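Local coordinates for glycerate dehydrogenase (Bacillus sp. 5mfcol3.1, PDB 6P2I), which probably catalyses the NADPH-dependent asymmetric reduction of acyclic imino acids that a partner oxidase produces in situ, at residues V184-L189 with E207-E212; K213-M218 with A222-T227; S240-N245 with N267-T272. All blocks are in the same frame, centred on the assembly; numbering follows the deposited sequence.

Interaction 1. Residues V184-L189 with E207-E212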
loop_
_atom_site.group_PDB
_atom_site.type_symbol
_atom_site.label_atom_id
_atom_site.label_comp_id
_atom_site.label_asym_id
_atom_site.label_seq_id
_atom_site.Cartn_x
_atom_site.Cartn_y
_atom_site.Cartn_z
ATOM N N VAL A 184 24.844 -3.489 -6.302
ATOM C CA VAL A 184 25.757 -2.513 -5.717
ATOM C C VAL A 184 26.204 -3.040 -4.358
ATOM O O VAL A 184 25.638 -3.998 -3.831
ATOM C CB VAL A 184 25.086 -1.132 -5.559
ATOM C CG1 VAL A 184 24.608 -0.609 -6.915
ATOM C CG2 VAL A 184 23.917 -1.234 -4.592
ATOM N N ASP A 185 27.219 -2.393 -3.776
ATOM C CA ASP A 185 27.553 -2.725 -2.395
ATOM C C ASP A 185 26.617 -1.983 -1.429
ATOM O O ASP A 185 25.824 -1.121 -1.829
ATOM C CB ASP A 185 29.044 -2.466 -2.110
ATOM C CG ASP A 185 29.415 -0.982 -1.985
ATOM O OD1 ASP A 185 28.569 -0.086 -2.147
ATOM O OD2 ASP A 185 30.607 -0.713 -1.724
ATOM N N ILE A 186 26.688 -2.353 -0.144
ATOM C CA ILE A 186 25.666 -1.897 0.801
ATOM C C ILE A 186 25.803 -0.403 1.081
ATOM O O ILE A 186 24.801 0.282 1.337
ATOM C CB ILE A 186 25.716 -2.729 2.099
ATOM C CG1 ILE A 186 24.507 -2.424 2.983
ATOM C CG2 ILE A 186 27.027 -2.495 2.869
ATOM C CD1 ILE A 186 24.006 -3.635 3.773
ATOM N N THR A 187 27.027 0.128 1.034
ATOM C CA THR A 187 27.225 1.557 1.248
ATOM C C THR A 187 26.521 2.362 0.165
ATOM O O THR A 187 25.770 3.302 0.460
ATOM C CB THR A 187 28.720 1.882 1.280
ATOM O OG1 THR A 187 29.318 1.265 2.427
ATOM C CG2 THR A 187 28.952 3.385 1.343
ATOM N N GLU A 188 26.739 1.999 -1.102
ATOM C CA GLU A 188 26.024 2.676 -2.178
ATOM C C GLU A 188 24.523 2.464 -2.059
ATOM O O GLU A 188 23.741 3.392 -2.287
ATOM C CB GLU A 188 26.512 2.205 -3.545
ATOM C CG GLU A 188 25.837 2.971 -4.669
ATOM C CD GLU A 188 26.390 2.649 -6.035
ATOM O OE1 GLU A 188 27.284 1.782 -6.129
ATOM O OE2 GLU A 188 25.927 3.271 -7.016
ATOM N N LEU A 189 24.093 1.253 -1.695
ATOM C CA LEU A 189 22.659 1.026 -1.555
ATOM C C LEU A 189 22.056 1.971 -0.525
ATOM O O LEU A 189 21.006 2.580 -0.771
ATOM C CB LEU A 189 22.378 -0.422 -1.161
ATOM C CG LEU A 189 20.917 -0.871 -1.226
ATOM C CD1 LEU A 189 20.852 -2.349 -1.598
ATOM C CD2 LEU A 189 20.140 -0.603 0.091
ATOM N N GLU A 207 23.454 -10.663 11.266
ATOM C CA GLU A 207 22.977 -9.947 12.442
ATOM C C GLU A 207 23.584 -8.553 12.480
ATOM O O GLU A 207 24.794 -8.390 12.300
ATOM C CB GLU A 207 23.324 -10.723 13.714
ATOM C CG GLU A 207 22.422 -11.923 13.919
ATOM C CD GLU A 207 21.887 -12.013 15.323
ATOM O OE1 GLU A 207 21.670 -10.949 15.945
ATOM O OE2 GLU A 207 21.696 -13.150 15.808
ATOM N N ILE A 208 22.730 -7.548 12.687
ATOM C CA ILE A 208 23.135 -6.145 12.736
ATOM C C ILE A 208 23.891 -5.769 11.466
ATOM O O ILE A 208 24.911 -5.067 11.520
ATOM C CB ILE A 208 23.984 -5.833 13.983
ATOM C CG1 ILE A 208 23.506 -6.637 15.192
ATOM C CG2 ILE A 208 23.922 -4.340 14.307
ATOM C CD1 ILE A 208 22.189 -6.153 15.752
ATOM N N ILE A 209 23.410 -6.242 10.317
ATOM C CA ILE A 209 24.039 -5.839 9.064
ATOM C C ILE A 209 23.805 -4.355 8.805
ATOM O O ILE A 209 24.661 -3.678 8.224
ATOM C CB ILE A 209 23.544 -6.714 7.896
ATOM C CG1 ILE A 209 24.454 -6.528 6.676
ATOM C CG2 ILE A 209 22.085 -6.419 7.561
ATOM C CD1 ILE A 209 23.994 -7.278 5.437
ATOM N N LEU A 210 22.670 -3.816 9.256
ATOM C CA LEU A 210 22.411 -2.375 9.166
ATOM C C LEU A 210 22.958 -1.741 10.439
ATOM O O LEU A 210 22.262 -1.596 11.445
ATOM C CB LEU A 210 20.928 -2.090 8.974
ATOM C CG LEU A 210 20.341 -2.394 7.593
ATOM C CD1 LEU A 210 19.007 -1.681 7.405
ATOM C CD2 LEU A 210 21.321 -2.021 6.494
ATOM N N THR A 211 24.231 -1.370 10.389
ATOM C CA THR A 211 24.914 -0.747 11.511
ATOM C C THR A 211 24.454 0.698 11.691
ATOM O O THR A 211 23.802 1.290 10.822
ATOM C CB THR A 211 26.420 -0.788 11.279
ATOM O OG1 THR A 211 26.711 -0.076 10.072
ATOM C CG2 THR A 211 26.886 -2.224 11.119
ATOM N N GLU A 212 24.815 1.271 12.844
ATOM C CA GLU A 212 24.584 2.697 13.058
ATOM C C GLU A 212 25.215 3.524 11.944
ATOM O O GLU A 212 24.602 4.473 11.440
ATOM C CB GLU A 212 25.134 3.132 14.419
ATOM C CG GLU A 212 24.930 4.616 14.710
ATOM C CD GLU A 212 25.491 5.039 16.052
ATOM O OE1 GLU A 212 25.973 4.168 16.804
ATOM O OE2 GLU A 212 25.452 6.249 16.354
#

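Interaction 2. Residues K213-M218 with A222-T227. With NAP (NADP nicotinamide-adenine-dinucleotide phosphate), chain C.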
loop_
_atom_site.group_PDB
_atom_site.type_symbol
_atom_site.label_atom_id
_atom_site.label_comp_id
_atom_site.label_asym_id
_atom_site.label_seq_id
_atom_site.Cartn_x
_atom_site.Cartn_y
_atom_site.Cartn_z
ATOM N N LYS A 213 26.442 3.172 11.546
ATOM C CA LYS A 213 27.121 3.906 10.480
ATOM C C LYS A 213 26.340 3.834 9.173
ATOM O O LYS A 213 26.102 4.857 8.519
ATOM C CB LYS A 213 28.536 3.359 10.287
ATOM C CG LYS A 213 29.383 4.147 9.299
ATOM N N LEU A 214 25.931 2.628 8.772
ATOM C CA LEU A 214 25.192 2.480 7.520
ATOM C C LEU A 214 23.858 3.211 7.575
ATOM O O LEU A 214 23.447 3.840 6.591
ATOM C CB LEU A 214 24.975 1.001 7.207
ATOM C CG LEU A 214 26.217 0.275 6.697
ATOM C CD1 LEU A 214 25.942 -1.225 6.582
ATOM C CD2 LEU A 214 26.673 0.858 5.366
ATOM N N LEU A 215 23.158 3.129 8.711
ATOM C CA LEU A 215 21.894 3.846 8.848
ATOM C C LEU A 215 22.087 5.356 8.722
ATOM O O LEU A 215 21.194 6.060 8.239
ATOM C CB LEU A 215 21.240 3.503 10.187
ATOM C CG LEU A 215 20.679 2.086 10.333
ATOM C CD1 LEU A 215 20.432 1.775 11.792
ATOM C CD2 LEU A 215 19.394 1.931 9.518
ATOM N N SER A 216 23.240 5.872 9.135
ATOM C CA SER A 216 23.468 7.311 9.053
ATOM C C SER A 216 23.636 7.794 7.622
ATOM O O SER A 216 23.638 9.010 7.393
ATOM C CB SER A 216 24.699 7.704 9.863
ATOM O OG SER A 216 25.890 7.352 9.179
ATOM N N LEU A 217 23.779 6.886 6.660
ATOM C CA LEU A 217 23.941 7.274 5.264
ATOM C C LEU A 217 22.616 7.470 4.535
ATOM O O LEU A 217 22.621 7.997 3.413
ATOM C CB LEU A 217 24.774 6.231 4.517
ATOM C CG LEU A 217 26.144 5.888 5.106
ATOM C CD1 LEU A 217 26.727 4.708 4.358
ATOM C CD2 LEU A 217 27.082 7.084 5.037
ATOM N N MET A 218 21.493 7.080 5.148
ATOM C CA MET A 218 20.194 7.124 4.481
ATOM C C MET A 218 19.840 8.531 4.030
ATOM O O MET A 218 20.260 9.528 4.624
ATOM C CB MET A 218 19.092 6.590 5.404
ATOM C CG MET A 218 19.388 5.219 5.976
ATOM S SD MET A 218 17.953 4.203 6.339
ATOM C CE MET A 218 17.522 4.779 7.994
ATOM N N ALA A 222 14.164 8.977 3.264
ATOM C CA ALA A 222 14.148 7.550 2.974
ATOM C C ALA A 222 13.069 6.835 3.780
ATOM O O ALA A 222 12.674 7.279 4.860
ATOM C CB ALA A 222 15.510 6.927 3.289
ATOM N N VAL A 223 12.589 5.715 3.236
ATOM C CA VAL A 223 11.695 4.801 3.941
ATOM C C VAL A 223 12.381 3.450 4.025
ATOM O O VAL A 223 12.865 2.925 3.014
ATOM C CB VAL A 223 10.327 4.663 3.246
ATOM C CG1 VAL A 223 9.525 3.534 3.894
ATOM C CG2 VAL A 223 9.557 5.985 3.321
ATOM N N LEU A 224 12.423 2.892 5.230
ATOM C CA LEU A 224 13.032 1.597 5.485
ATOM C C LEU A 224 11.934 0.585 5.777
ATOM O O LEU A 224 11.064 0.838 6.616
ATOM C CB LEU A 224 14.003 1.691 6.659
ATOM C CG LEU A 224 14.620 0.388 7.156
ATOM C CD1 LEU A 224 15.431 -0.273 6.064
ATOM C CD2 LEU A 224 15.476 0.666 8.401
ATOM N N ILE A 225 11.961 -0.541 5.068
ATOM C CA ILE A 225 10.990 -1.622 5.237
ATOM C C ILE A 225 11.734 -2.855 5.730
ATOM O O ILE A 225 12.748 -3.243 5.143
ATOM C CB ILE A 225 10.244 -1.932 3.924
ATOM C CG1 ILE A 225 9.589 -0.666 3.335
ATOM C CG2 ILE A 225 9.224 -3.051 4.149
ATOM C CD1 ILE A 225 8.505 -0.064 4.232
ATOM N N ASN A 226 11.234 -3.485 6.800
ATOM C CA ASN A 226 11.816 -4.741 7.263
ATOM C C ASN A 226 10.721 -5.787 7.453
ATOM O O ASN A 226 9.984 -5.757 8.444
ATOM C CB ASN A 226 12.617 -4.549 8.547
ATOM C CG ASN A 226 13.442 -5.772 8.874
ATOM O OD1 ASN A 226 13.653 -6.623 8.005
ATOM N ND2 ASN A 226 13.885 -5.892 10.125
ATOM N N THR A 227 10.618 -6.714 6.501
ATOM C CA THR A 227 9.819 -7.919 6.675
ATOM C C THR A 227 10.660 -9.093 7.153
ATOM O O THR A 227 10.177 -10.228 7.137
ATOM C CB THR A 227 9.106 -8.302 5.378
ATOM O OG1 THR A 227 10.065 -8.461 4.321
ATOM C CG2 THR A 227 8.122 -7.217 4.945
HETATM P PA NAP C . 16.362 -16.529 -0.235
HETATM O O1A NAP C . 17.309 -17.504 0.431
HETATM O O2A NAP C . 15.672 -16.919 -1.509
HETATM O O5B NAP C . 17.176 -15.184 -0.522
HETATM C C5B NAP C . 18.092 -14.656 0.431
HETATM C C4B NAP C . 18.843 -13.516 -0.247
HETATM O O4B NAP C . 19.695 -12.920 0.734
HETATM C C3B NAP C . 19.754 -14.008 -1.375
HETATM O O3B NAP C . 19.891 -12.963 -2.359
HETATM C C2B NAP C . 21.089 -14.187 -0.695
HETATM O O2B NAP C . 22.187 -14.080 -1.588
HETATM C C1B NAP C . 21.039 -12.995 0.243
HETATM N N9A NAP C . 22.024 -13.127 1.327
HETATM C C8A NAP C . 22.195 -14.184 2.146
HETATM N N7A NAP C . 23.217 -13.950 3.006
HETATM C C5A NAP C . 23.711 -12.733 2.711
HETATM C C6A NAP C . 24.791 -11.871 3.228
HETATM N N6A NAP C . 25.570 -12.285 4.256
HETATM N N1A NAP C . 24.963 -10.668 2.642
HETATM C C2A NAP C . 24.193 -10.240 1.618
HETATM N N3A NAP C . 23.188 -10.962 1.088
HETATM C C4A NAP C . 22.920 -12.197 1.599
HETATM O O3 NAP C . 15.339 -16.076 0.929
HETATM P PN NAP C . 13.834 -15.536 0.757
HETATM O O1N NAP C . 12.908 -16.677 0.417
HETATM O O2N NAP C . 13.829 -14.321 -0.144
HETATM O O5D NAP C . 13.521 -15.105 2.273
HETATM C C5D NAP C . 14.314 -14.100 2.914
HETATM C C4D NAP C . 13.899 -13.942 4.370
HETATM O O4D NAP C . 12.565 -13.444 4.425
HETATM C C3D NAP C . 13.818 -15.245 5.152
HETATM O O3D NAP C . 15.098 -15.681 5.634
HETATM C C2D NAP C . 12.850 -14.888 6.270
HETATM O O2D NAP C . 13.587 -14.498 7.435
HETATM C C1D NAP C . 12.037 -13.714 5.718
HETATM N N1N NAP C . 10.614 -14.065 5.633
HETATM C C2N NAP C . 9.707 -13.299 6.265
HETATM C C3N NAP C . 8.351 -13.609 6.224
HETATM C C7N NAP C . 7.352 -12.754 6.963
HETATM O O7N NAP C . 6.234 -13.197 7.183
HETATM N N7N NAP C . 7.710 -11.547 7.425
HETATM C C4N NAP C . 7.939 -14.738 5.510
HETATM C C5N NAP C . 8.898 -15.526 4.869
HETATM C C6N NAP C . 10.236 -15.155 4.944
HETATM P P2B NAP C . 22.764 -15.326 -2.439
HETATM O O1X NAP C . 23.050 -16.418 -1.424
HETATM O O2X NAP C . 21.657 -15.708 -3.385
HETATM O O3X NAP C . 23.961 -14.740 -3.138
#

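Interaction 3. Residues S240-N245 with N267-T272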
loop_
_atom_site.group_PDB
_atom_site.type_symbol
_atom_site.label_atom_id
_atom_site.label_comp_id
_atom_site.label_asym_id
_atom_site.label_seq_id
_atom_site.Cartn_x
_atom_site.Cartn_y
_atom_site.Cartn_z
ATOM N N SER A 240 16.943 5.973 17.202
ATOM C CA SER A 240 17.476 7.332 17.205
ATOM C C SER A 240 17.278 8.009 15.856
ATOM O O SER A 240 16.951 9.199 15.795
ATOM C CB SER A 240 18.958 7.318 17.583
ATOM O OG SER A 240 19.131 6.880 18.920
ATOM N N VAL A 241 17.473 7.266 14.765
ATOM C CA VAL A 241 17.271 7.829 13.432
ATOM C C VAL A 241 15.830 8.299 13.266
ATOM O O VAL A 241 15.569 9.422 12.815
ATOM C CB VAL A 241 17.661 6.796 12.361
ATOM C CG1 VAL A 241 17.074 7.172 11.013
ATOM C CG2 VAL A 241 19.172 6.701 12.263
ATOM N N LEU A 242 14.874 7.453 13.652
ATOM C CA LEU A 242 13.465 7.813 13.520
ATOM C C LEU A 242 13.062 8.891 14.518
ATOM O O LEU A 242 12.356 9.842 14.157
ATOM C CB LEU A 242 12.599 6.566 13.684
ATOM C CG LEU A 242 12.740 5.521 12.574
ATOM C CD1 LEU A 242 12.430 4.135 13.112
ATOM C CD2 LEU A 242 11.815 5.837 11.408
ATOM N N LYS A 243 13.501 8.768 15.776
ATOM C CA LYS A 243 13.173 9.776 16.782
ATOM C C LYS A 243 13.631 11.163 16.350
ATOM O O LYS A 243 12.947 12.161 16.610
ATOM C CB LYS A 243 13.807 9.411 18.128
ATOM C CG LYS A 243 13.462 10.368 19.269
ATOM C CD LYS A 243 11.965 10.365 19.550
ATOM C CE LYS A 243 11.559 11.481 20.497
ATOM N NZ LYS A 243 10.279 11.150 21.187
ATOM N N GLN A 244 14.787 11.247 15.697
ATOM C CA GLN A 244 15.346 12.514 15.248
ATOM C C GLN A 244 14.881 12.891 13.848
ATOM O O GLN A 244 15.407 13.849 13.272
ATOM C CB GLN A 244 16.875 12.458 15.296
ATOM C CG GLN A 244 17.430 12.263 16.703
ATOM C CD GLN A 244 18.931 12.041 16.723
ATOM O OE1 GLN A 244 19.663 12.571 15.886
ATOM N NE2 GLN A 244 19.397 11.253 17.686
ATOM N N ASN A 245 13.917 12.154 13.297
ATOM C CA ASN A 245 13.339 12.437 11.981
ATOM C C ASN A 245 14.422 12.554 10.911
ATOM O O ASN A 245 14.354 13.398 10.015
ATOM C CB ASN A 245 12.462 13.692 12.024
ATOM C CG ASN A 245 11.312 13.570 13.020
ATOM O OD1 ASN A 245 11.259 14.289 14.018
ATOM N ND2 ASN A 245 10.388 12.655 12.748
ATOM N N ASN A 267 5.766 8.056 15.957
ATOM C CA ASN A 267 4.683 8.391 15.041
ATOM C C ASN A 267 5.103 8.337 13.579
ATOM O O ASN A 267 4.353 8.802 12.712
ATOM C CB ASN A 267 4.129 9.778 15.361
ATOM C CG ASN A 267 5.176 10.884 15.223
ATOM O OD1 ASN A 267 6.298 10.653 14.767
ATOM N ND2 ASN A 267 4.804 12.095 15.626
ATOM N N ASN A 268 6.291 7.815 13.285
ATOM C CA ASN A 268 6.728 7.654 11.905
ATOM C C ASN A 268 7.125 6.213 11.625
ATOM O O ASN A 268 7.960 5.948 10.757
ATOM C CB ASN A 268 7.871 8.617 11.564
ATOM C CG ASN A 268 9.041 8.533 12.542
ATOM O OD1 ASN A 268 9.026 7.751 13.494
ATOM N ND2 ASN A 268 10.068 9.338 12.296
ATOM N N VAL A 269 6.540 5.266 12.359
ATOM C CA VAL A 269 6.677 3.854 12.033
ATOM C C VAL A 269 5.284 3.273 11.845
ATOM O O VAL A 269 4.305 3.734 12.441
ATOM C CB VAL A 269 7.456 3.055 13.109
ATOM C CG1 VAL A 269 8.848 3.640 13.296
ATOM C CG2 VAL A 269 6.688 3.028 14.424
ATOM N N VAL A 270 5.206 2.268 10.988
ATOM C CA VAL A 270 4.034 1.421 10.846
ATOM C C VAL A 270 4.475 0.010 11.203
ATOM O O VAL A 270 5.455 -0.494 10.644
ATOM C CB VAL A 270 3.460 1.490 9.419
ATOM C CG1 VAL A 270 2.308 0.520 9.235
ATOM C CG2 VAL A 270 3.020 2.928 9.110
ATOM N N LEU A 271 3.779 -0.606 12.152
ATOM C CA LEU A 271 4.162 -1.910 12.680
ATOM C C LEU A 271 3.122 -2.957 12.315
ATOM O O LEU A 271 1.920 -2.702 12.412
ATOM C CB LEU A 271 4.299 -1.842 14.198
ATOM C CG LEU A 271 5.250 -0.763 14.693
ATOM C CD1 LEU A 271 5.178 -0.662 16.205
ATOM C CD2 LEU A 271 6.673 -1.070 14.228
ATOM N N THR A 272 3.585 -4.134 11.900
ATOM C CA THR A 272 2.691 -5.270 11.754
ATOM C C THR A 272 3.239 -6.455 12.546
ATOM O O THR A 272 4.458 -6.618 12.670
ATOM C CB THR A 272 2.476 -5.630 10.271
ATOM O OG1 THR A 272 3.732 -5.775 9.587
ATOM C CG2 THR A 272 1.677 -4.496 9.568
HETATM O O HOH W 1 10.182 11.407 9.995
HETATM O O HOH W 2 9.246 11.267 15.558
#

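Interaction 1. Residues V184-L189 with E207-E212
Ile186 meets Ile209 and Leu210 in a small, purely apolar contact between the first turn of helix 186-192 and the loop that leads from strand 195-198 to helix 212-215, in the Rossmann-type domain that binds the cofactor. No hydrogen bond spans the gap, and only 94 Å² is buried, both sides counted. One methyl does the touching for the helix: Ile186 CD1 stands 4.0 Å from Ile209 CD1 and 4.1 Å from Leu210 CD2. With CG1 of Ile186 anti to its backbone N (chi1 -170°), the longer branch is carried out to the loop. Ile209 answers with an extended branch of its own; the two isoleucines lie obliquely across each other, and CG1 of Ile209 is also 4.1 Å from Ile186 CD1. Leu210 arrives from the next position in the loop, at the centre of an inverse gamma turn whose Thr211 N to Ile209 O bond is weak.

Both segments lead into helices through N-caps. Asp185 OD1 accepts from the backbone N-H of Glu188 at 3.0 Å, nearly in line with the carboxylate C-O bond and with an N-H...O angle of 167°. That bond fixes the start of the helix on which Ile186 is the first residue. On the other side, Thr211 OG1 caps helix 212-215 by accepting from Leu214 N.

The side chain of Ile209 also lies about 4 Å, nearest atoms, from the bound NADP, on the side of its adenine. Around the contact, Ile186 and Leu210 both rest on Ile148 of strand 144-148. Ile186 reaches Leu171 of strand 167-171 as well, and Leu214 of helix 212-215 packs against Ile186.

Interaction 2. Residues K213-M218 with A222-T227
A beta-alpha-beta crossover of the Rossmann-type domain runs from strand 195-198 through helix 212-215 to strand 223-226, and here Leu215 of the helix and Met218 of the turn that follows meet Leu224 and Ala222 of the returning strand segment. Close to the turn, Met218 CB and Ala222 CB face each other at 4.2 Å. Deeper in, the branch ends of two leucines meet, Leu215 CD2 lying 4.3 Å from Leu224 CD2. No hydrogen bond crosses between the segments; the contact is packing between buried apolar groups. Met218 sets off with CG anti to its carbonyl carbon (chi1 -53°) and bends at chi3, -85°; around the side chain lie Ile196, Met190 and Ile247.

Leu215 to Met218 form a type I turn, closed by Met218 N to Leu215 O at 3.3 Å. Within it, Ser216 OG donates a hydrogen bond back to Lys213 O at 2.6 Å, tilted moderately from the carbonyl plane. Strand 223-226 is parallel to its neighbours on both flanks, and its side chains alternate in the usual way: Leu224 points toward residues 213-218, while Val223 turns from them and packs on helix 99-114.

At the strand's C-terminal end the cofactor appears, where a parallel Rossmann sheet normally binds it. Thr227 O accepts from the carboxamide nitrogen of the nicotinamide, NAP N7N, at 2.8 Å and an angle of 167°. Asn226, just before it, uses both ends of its amide to hold the following loop: OD1 accepts from Cys228 N, and ND2 donates to the carbonyl of Arg229, a residue of the D-arginine pocket.

Interaction 3. Residues S240-N245 with N267-T272
Asn268 sends its CB toward Leu242 at the end of helix 235-243, with CG set between its own backbone N and carbonyl carbon (chi1 53°). From there CG comes to 3.9 Å from Leu242 O. The amide then forks. OD1 lies over aliphatic carbon, 3.8 Å from Leu242 CB, and is buried with no hydrogen-bond partner in the model. ND2 donates to Leu242 O at 3.0 Å and 164°, with that oxygen close to the amide plane of Asn268. Leu242 O is gripped twice, since Asn245 N reaches it at 2.9 Å from the opposite face of the carbonyl.

That second bond belongs to a Schellman motif: Asn245, with positive phi, is the C-prime residue that ends the helix, and Arg246 N returns to Val241 O. Asn268 ties the C-terminal end of helix 235-243 to the start of strand 269-271. Asn268 ND2 also lies 3.4 Å from Asn245 ND2, but two donors cannot bond, and the amide planes stand 66° apart. Water 1 resolves this by accepting from both, 3.1 Å from Asn268 ND2. With an alanine here, Leu242 O would be without its side-chain donor, and the end of helix 235-243 would probably be held less firmly to strand 269-271.

Beyond Asn268, Leu242 CD1 packs on Val269 CG1 at 3.6 Å, the two side chains crossing at about a right angle, while Leu242 also touches Ala250 of strand 249-252. Further along strand 269-271, Leu271 N donates to Asp121 OD1 of the second subunit.

How the interactions relate
Along the chain the three contacts follow one another in series, neither nested nor crossed, and all lie in the cofactor-binding Rossmann-type domain. Interaction 1 closes first, bringing helix 186-192 to the loop beyond strand 195-198. Interaction 2 opens directly after it, its centre 9 Å away, and closes a three-residue link; Thr187 on Leu217 is one of the packings joining the two. Interaction 3 encloses a longer loop of 21 residues that includes strand 249-252. Met218 CE and Val241 CG1, 3.9 Å apart, connect it to interaction 2. Interactions 2 and 3 each set a helix or its following turn against one parallel sheet, at strand 223-226 and at strand 269-271, the outermost within this chain.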